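2-pyrone-4,6-dicarboxylic acid hydrolase, putative (Pseudomonas putida, PDB 2FFI) is a putative hydrolase of the amidohydrolase family that probably opens the lactone ring of 2-pyrone-4,6-dicarboxylate. Local coordinates at residues D16-V21 with I165-R170; D148-V153 with F182-T187. All coordinates share one frame; numbering follows the deposited sequence.

Contact 1 (D16-V21 with I165-R170); sequences DSHAHV and IDHFGR. With PO4 (phosphate ion), chain C.
A chi1 of -149° swings the H18 imidazole toward D166, and a chi1 of -68° sets the D166 carboxylate beside its own backbone N, meeting that ring. H18 and H20 form the HxH motif that follows the first strand of the amidohydrolase TIM barrel. In many relatives it lies at the metal site; the ion here is phosphate. D166 and H167 come from the loop after strand 163-165. H18 NE2 gives a weak, bent hydrogen bond to D166 OD1, 3.4 Å long. OD1 lies near the plane of the H18 ring, but ring and carboxylate planes are almost perpendicular. The stronger partner of OD1 is R110, through a salt bridge.

H167 comes over one face of H18, offset toward the rim, with its CE1 4.1 Å from CE1 of H18. The two rings meet obliquely. H167 ND1 is hydrogen-bonded to S199, which helps fix the turn of its ring.

The phosphate ion, probably from the crystallisation liquor, joins the two loops, and R110 also bonds it. H20 NE2 points between two of its oxygens, with weak bonds to O1 and O4. H167 NE2 makes the straighter bond, 2.7 Å to phosphate O3 at 153°.

Contact 2 (D148-V153 with F182-T187); sequences DIPVLV and FAELLT
Two helices on the outside of the barrel meet where P150 and I149 of helix 149-156 face E184 and L185 of helix 182-185. The backbones come nearest at P150 and L185, whose CA atoms are 6.3 Å apart. P150 CB points toward helix 182-185, and its CB and CG make the contact. The E184 side chain crosses the proline at about a right angle. The CB atoms of P150 and E184 lie 4.0 Å apart. Beyond its CG the E184 chain is extended (chi2 172°), which carries the carboxylate past the proline, with OE1 beside P150 CG. This is van der Waals contact, not a polar bond. The other oxygen, OE2, forms a long and weak ion pair with R154, further along the first helix.

The fold here is the TIM barrel of the amidohydrolases. Helix 149-156 is the helix of the beta-alpha-beta crossover between the parallel strands 139-142 and 163-165. Helix 182-185 lies in the next connection, between strands 163-165 and 194-199. The apolar half of the contact lies deeper than E184. I149 CG2 touches L185 CD2 at 4.3 Å, while the CG1 branch of I149 leads away. V153 packs inward on L142 and I163, and L185 also packs on L222 of helix 208-225.

P150 has no backbone N-H to give. L152 N bonds D148 O at 3.1 Å, and V153 N bonds I149 O at 2.8 Å. Helix 182-185 is short. Just past it, T187 turns its hydroxyl back along the chain, and OG1 donates to A183 O at 3.2 Å, tilted 32° from the carbonyl plane. L185 O accepts from H225 ND1.

The centres of contacts 1 and 2 lie about 17 Å apart, one among the loops at the C-terminal ends of the barrel strands and one on the outer helical layer. Their segments alternate along the chain. I165 bridges them: it ends strand 163-165, just before D166. Its CD1 meets I149 CG2 at 3.5 Å and L185 CD2 at 3.7 Å. D166 and H167 directly follow I165, so this packing adjoins the phosphate site. The loop that carries H167 to the phosphate also packs outward. F168 O lies 3.3 Å from F182 CE1, and G169 O lies 3.9 Å from I149 CG1. Contact 2 lies behind segment 165-170 and touches it through that packing.

Contact 1 (D16-V21 with I165-R170)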
loop_
_atom_site.group_PDB
_atom_site.type_symbol
_atom_site.label_atom_id
_atom_site.label_comp_id
_atom_site.label_asym_id
_atom_site.label_seq_id
_atom_site.Cartn_x
_atom_site.Cartn_y
_atom_site.Cartn_z
ATOM N N ASP A 16 -8.404 -6.602 -0.985
ATOM C CA ASP A 16 -8.099 -5.165 -1.063
ATOM C C ASP A 16 -6.762 -4.895 -0.377
ATOM O O ASP A 16 -6.652 -5.071 0.825
ATOM C CB ASP A 16 -9.192 -4.341 -0.347
ATOM C CG ASP A 16 -8.785 -2.882 -0.112
ATOM O OD1 ASP A 16 -9.559 -2.159 0.569
ATOM O OD2 ASP A 16 -7.706 -2.454 -0.609
ATOM N N SER A 17 -5.747 -4.470 -1.119
ATOM C CA SER A 17 -4.471 -4.166 -0.479
ATOM C C SER A 17 -4.451 -2.659 -0.233
ATOM O O SER A 17 -4.972 -1.896 -1.029
ATOM C CB SER A 17 -3.289 -4.589 -1.362
ATOM O OG SER A 17 -3.287 -3.903 -2.598
ATOM N N HIS A 18 -3.890 -2.230 0.884
ATOM C CA HIS A 18 -3.825 -0.797 1.205
ATOM C C HIS A 18 -5.158 -0.146 1.619
ATOM O O HIS A 18 -6.050 0.065 0.808
ATOM C CB HIS A 18 -3.230 -0.014 0.031
ATOM C CG HIS A 18 -2.463 1.197 0.452
ATOM N ND1 HIS A 18 -3.071 2.330 0.947
ATOM C CD2 HIS A 18 -1.134 1.446 0.466
ATOM C CE1 HIS A 18 -2.149 3.228 1.244
ATOM N NE2 HIS A 18 -0.965 2.716 0.961
ATOM N N ALA A 19 -5.260 0.191 2.896
ATOM C CA ALA A 19 -6.448 0.826 3.453
ATOM C C ALA A 19 -6.131 1.255 4.897
ATOM O O ALA A 19 -5.250 0.683 5.533
ATOM C CB ALA A 19 -7.618 -0.152 3.424
ATOM N N HIS A 20 -6.853 2.243 5.412
ATOM C CA HIS A 20 -6.616 2.739 6.761
ATOM C C HIS A 20 -7.866 2.702 7.637
ATOM O O HIS A 20 -8.978 2.800 7.132
ATOM C CB HIS A 20 -6.120 4.191 6.695
ATOM C CG HIS A 20 -4.949 4.391 5.795
ATOM N ND1 HIS A 20 -3.715 3.832 6.055
ATOM C CD2 HIS A 20 -4.832 5.028 4.606
ATOM C CE1 HIS A 20 -2.895 4.107 5.060
ATOM N NE2 HIS A 20 -3.548 4.830 4.166
ATOM N N VAL A 21 -7.675 2.557 8.946
ATOM C CA VAL A 21 -8.782 2.585 9.892
ATOM C C VAL A 21 -8.293 3.353 11.117
ATOM O O VAL A 21 -7.115 3.296 11.458
ATOM C CB VAL A 21 -9.295 1.142 10.311
ATOM C CG1 VAL A 21 -9.806 0.399 9.095
ATOM C CG2 VAL A 21 -8.199 0.339 11.033
ATOM N N ILE A 165 5.733 -0.635 -4.061
ATOM C CA ILE A 165 5.612 0.779 -4.423
ATOM C C ILE A 165 4.151 1.230 -4.431
ATOM O O ILE A 165 3.319 0.619 -5.095
ATOM C CB ILE A 165 6.242 1.031 -5.814
ATOM C CG1 ILE A 165 7.716 0.670 -5.775
ATOM C CG2 ILE A 165 6.164 2.498 -6.192
ATOM C CD1 ILE A 165 8.362 0.730 -7.111
ATOM N N ASP A 166 3.851 2.308 -3.698
ATOM C CA ASP A 166 2.486 2.833 -3.584
ATOM C C ASP A 166 2.000 3.732 -4.711
ATOM O O ASP A 166 2.749 4.548 -5.242
ATOM C CB ASP A 166 2.322 3.615 -2.281
ATOM C CG ASP A 166 2.395 2.736 -1.048
ATOM O OD1 ASP A 166 2.281 3.300 0.064
ATOM O OD2 ASP A 166 2.563 1.499 -1.177
ATOM N N HIS A 167 0.722 3.579 -5.048
ATOM C CA HIS A 167 0.053 4.366 -6.074
ATOM C C HIS A 167 0.835 4.598 -7.347
ATOM O O HIS A 167 1.250 5.714 -7.621
ATOM C CB HIS A 167 -0.346 5.726 -5.514
ATOM C CG HIS A 167 -0.946 5.665 -4.148
ATOM N ND1 HIS A 167 -1.811 4.669 -3.763
ATOM C CD2 HIS A 167 -0.816 6.485 -3.079
ATOM C CE1 HIS A 167 -2.190 4.874 -2.514
ATOM N NE2 HIS A 167 -1.600 5.971 -2.077
ATOM N N PHE A 168 1.035 3.552 -8.131
ATOM C CA PHE A 168 1.738 3.699 -9.405
ATOM C C PHE A 168 3.116 4.330 -9.252
ATOM O O PHE A 168 3.800 4.614 -10.240
ATOM C CB PHE A 168 0.910 4.570 -10.342
ATOM C CG PHE A 168 -0.410 3.968 -10.728
ATOM C CD1 PHE A 168 -0.508 3.138 -11.839
ATOM C CD2 PHE A 168 -1.569 4.278 -10.020
ATOM C CE1 PHE A 168 -1.730 2.637 -12.240
ATOM C CE2 PHE A 168 -2.802 3.775 -10.419
ATOM C CZ PHE A 168 -2.883 2.956 -11.535
ATOM N N GLY A 169 3.536 4.540 -8.018
ATOM C CA GLY A 169 4.824 5.158 -7.817
ATOM C C GLY A 169 4.627 6.647 -7.633
ATOM O O GLY A 169 5.593 7.410 -7.593
ATOM N N ARG A 170 3.366 7.055 -7.516
ATOM C CA ARG A 170 3.017 8.455 -7.318
ATOM C C ARG A 170 3.666 9.327 -8.389
ATOM O O ARG A 170 4.395 10.265 -8.088
ATOM C CB ARG A 170 3.476 8.908 -5.937
ATOM C CG ARG A 170 2.578 9.919 -5.255
ATOM C CD ARG A 170 1.346 9.264 -4.650
ATOM N NE ARG A 170 0.742 10.078 -3.597
ATOM C CZ ARG A 170 0.263 11.305 -3.776
ATOM N NH1 ARG A 170 -0.278 11.977 -2.753
ATOM N NH2 ARG A 170 0.325 11.858 -4.978
HETATM P P PO4 C . -2.056 6.936 1.942
HETATM O O1 PO4 C . -1.403 6.080 2.964
HETATM O O2 PO4 C . -1.345 8.236 1.848
HETATM O O3 PO4 C . -2.006 6.259 0.625
HETATM O O4 PO4 C . -3.466 7.174 2.334
#

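Contact 2 (D148-V153 with F182-T187)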
loop_
_atom_site.group_PDB
_atom_site.type_symbol
_atom_site.label_atom_id
_atom_site.label_comp_id
_atom_site.label_asym_id
_atom_site.label_seq_id
_atom_site.Cartn_x
_atom_site.Cartn_y
_atom_site.Cartn_z
ATOM N N ASP A 148 11.882 9.885 -6.855
ATOM C CA ASP A 148 12.756 9.313 -5.832
ATOM C C ASP A 148 12.640 7.796 -5.643
ATOM O O ASP A 148 13.484 7.175 -4.983
ATOM C CB ASP A 148 12.509 10.019 -4.500
ATOM C CG ASP A 148 13.084 11.412 -4.480
ATOM O OD1 ASP A 148 12.384 12.348 -4.016
ATOM O OD2 ASP A 148 14.247 11.570 -4.933
ATOM N N ILE A 149 11.615 7.193 -6.238
ATOM C CA ILE A 149 11.410 5.757 -6.117
ATOM C C ILE A 149 12.614 4.915 -6.538
ATOM O O ILE A 149 13.139 4.151 -5.734
ATOM C CB ILE A 149 10.161 5.327 -6.913
ATOM C CG1 ILE A 149 8.932 5.982 -6.299
ATOM C CG2 ILE A 149 10.000 3.815 -6.909
ATOM C CD1 ILE A 149 8.769 5.696 -4.840
ATOM N N PRO A 150 13.074 5.042 -7.796
ATOM C CA PRO A 150 14.231 4.241 -8.221
ATOM C C PRO A 150 15.469 4.335 -7.317
ATOM O O PRO A 150 16.303 3.427 -7.309
ATOM C CB PRO A 150 14.507 4.743 -9.638
ATOM C CG PRO A 150 13.983 6.156 -9.614
ATOM C CD PRO A 150 12.685 5.998 -8.846
ATOM N N VAL A 151 15.595 5.425 -6.563
ATOM C CA VAL A 151 16.744 5.595 -5.674
ATOM C C VAL A 151 16.514 4.849 -4.373
ATOM O O VAL A 151 17.438 4.263 -3.832
ATOM C CB VAL A 151 17.011 7.086 -5.351
ATOM C CG1 VAL A 151 18.161 7.199 -4.387
ATOM C CG2 VAL A 151 17.320 7.861 -6.628
ATOM N N LEU A 152 15.278 4.873 -3.886
ATOM C CA LEU A 152 14.914 4.185 -2.654
ATOM C C LEU A 152 14.869 2.676 -2.896
ATOM O O LEU A 152 15.212 1.891 -2.017
ATOM C CB LEU A 152 13.559 4.686 -2.157
ATOM N N VAL A 153 14.451 2.279 -4.097
ATOM C CA VAL A 153 14.365 0.866 -4.466
ATOM C C VAL A 153 15.750 0.243 -4.584
ATOM O O VAL A 153 15.968 -0.876 -4.122
ATOM C CB VAL A 153 13.640 0.665 -5.819
ATOM C CG1 VAL A 153 13.725 -0.791 -6.230
ATOM C CG2 VAL A 153 12.191 1.100 -5.711
ATOM N N PHE A 182 9.297 7.813 -13.472
ATOM C CA PHE A 182 8.554 6.689 -13.998
ATOM C C PHE A 182 9.297 5.948 -15.089
ATOM O O PHE A 182 9.105 4.750 -15.278
ATOM C CB PHE A 182 7.218 7.151 -14.541
ATOM C CG PHE A 182 6.205 6.067 -14.592
ATOM C CD1 PHE A 182 5.581 5.642 -13.431
ATOM C CD2 PHE A 182 5.868 5.469 -15.794
ATOM C CE1 PHE A 182 4.632 4.641 -13.467
ATOM C CE2 PHE A 182 4.919 4.463 -15.841
ATOM C CZ PHE A 182 4.298 4.050 -14.673
ATOM N N ALA A 183 10.124 6.672 -15.827
ATOM C CA ALA A 183 10.890 6.068 -16.900
ATOM C C ALA A 183 11.818 5.010 -16.331
ATOM O O ALA A 183 11.810 3.864 -16.781
ATOM C CB ALA A 183 11.690 7.119 -17.624
ATOM N N GLU A 184 12.620 5.391 -15.341
ATOM C CA GLU A 184 13.556 4.452 -14.716
ATOM C C GLU A 184 12.794 3.273 -14.129
ATOM O O GLU A 184 13.317 2.174 -14.036
ATOM C CB GLU A 184 14.345 5.148 -13.599
ATOM C CG GLU A 184 15.147 6.364 -14.023
ATOM C CD GLU A 184 15.749 7.122 -12.838
ATOM O OE1 GLU A 184 14.982 7.756 -12.079
ATOM O OE2 GLU A 184 16.989 7.076 -12.659
ATOM N N LEU A 185 11.550 3.517 -13.739
ATOM C CA LEU A 185 10.706 2.485 -13.157
ATOM C C LEU A 185 10.360 1.391 -14.188
ATOM O O LEU A 185 10.392 0.202 -13.863
ATOM C CB LEU A 185 9.438 3.138 -12.591
ATOM C CG LEU A 185 8.516 2.382 -11.636
ATOM C CD1 LEU A 185 7.705 1.363 -12.410
ATOM C CD2 LEU A 185 9.332 1.715 -10.544
ATOM N N LEU A 186 10.056 1.788 -15.425
ATOM C CA LEU A 186 9.708 0.833 -16.480
ATOM C C LEU A 186 10.938 0.155 -17.040
ATOM O O LEU A 186 10.846 -0.621 -17.986
ATOM C CB LEU A 186 8.995 1.533 -17.634
ATOM C CG LEU A 186 7.810 2.414 -17.294
ATOM C CD1 LEU A 186 7.296 3.039 -18.561
ATOM C CD2 LEU A 186 6.747 1.594 -16.606
ATOM N N THR A 187 12.089 0.459 -16.459
ATOM C CA THR A 187 13.343 -0.104 -16.927
ATOM C C THR A 187 14.157 -0.569 -15.735
ATOM O O THR A 187 15.268 -1.068 -15.890
ATOM C CB THR A 187 14.168 0.955 -17.702
ATOM O OG1 THR A 187 13.311 1.670 -18.599
ATOM C CG2 THR A 187 15.270 0.293 -18.515
#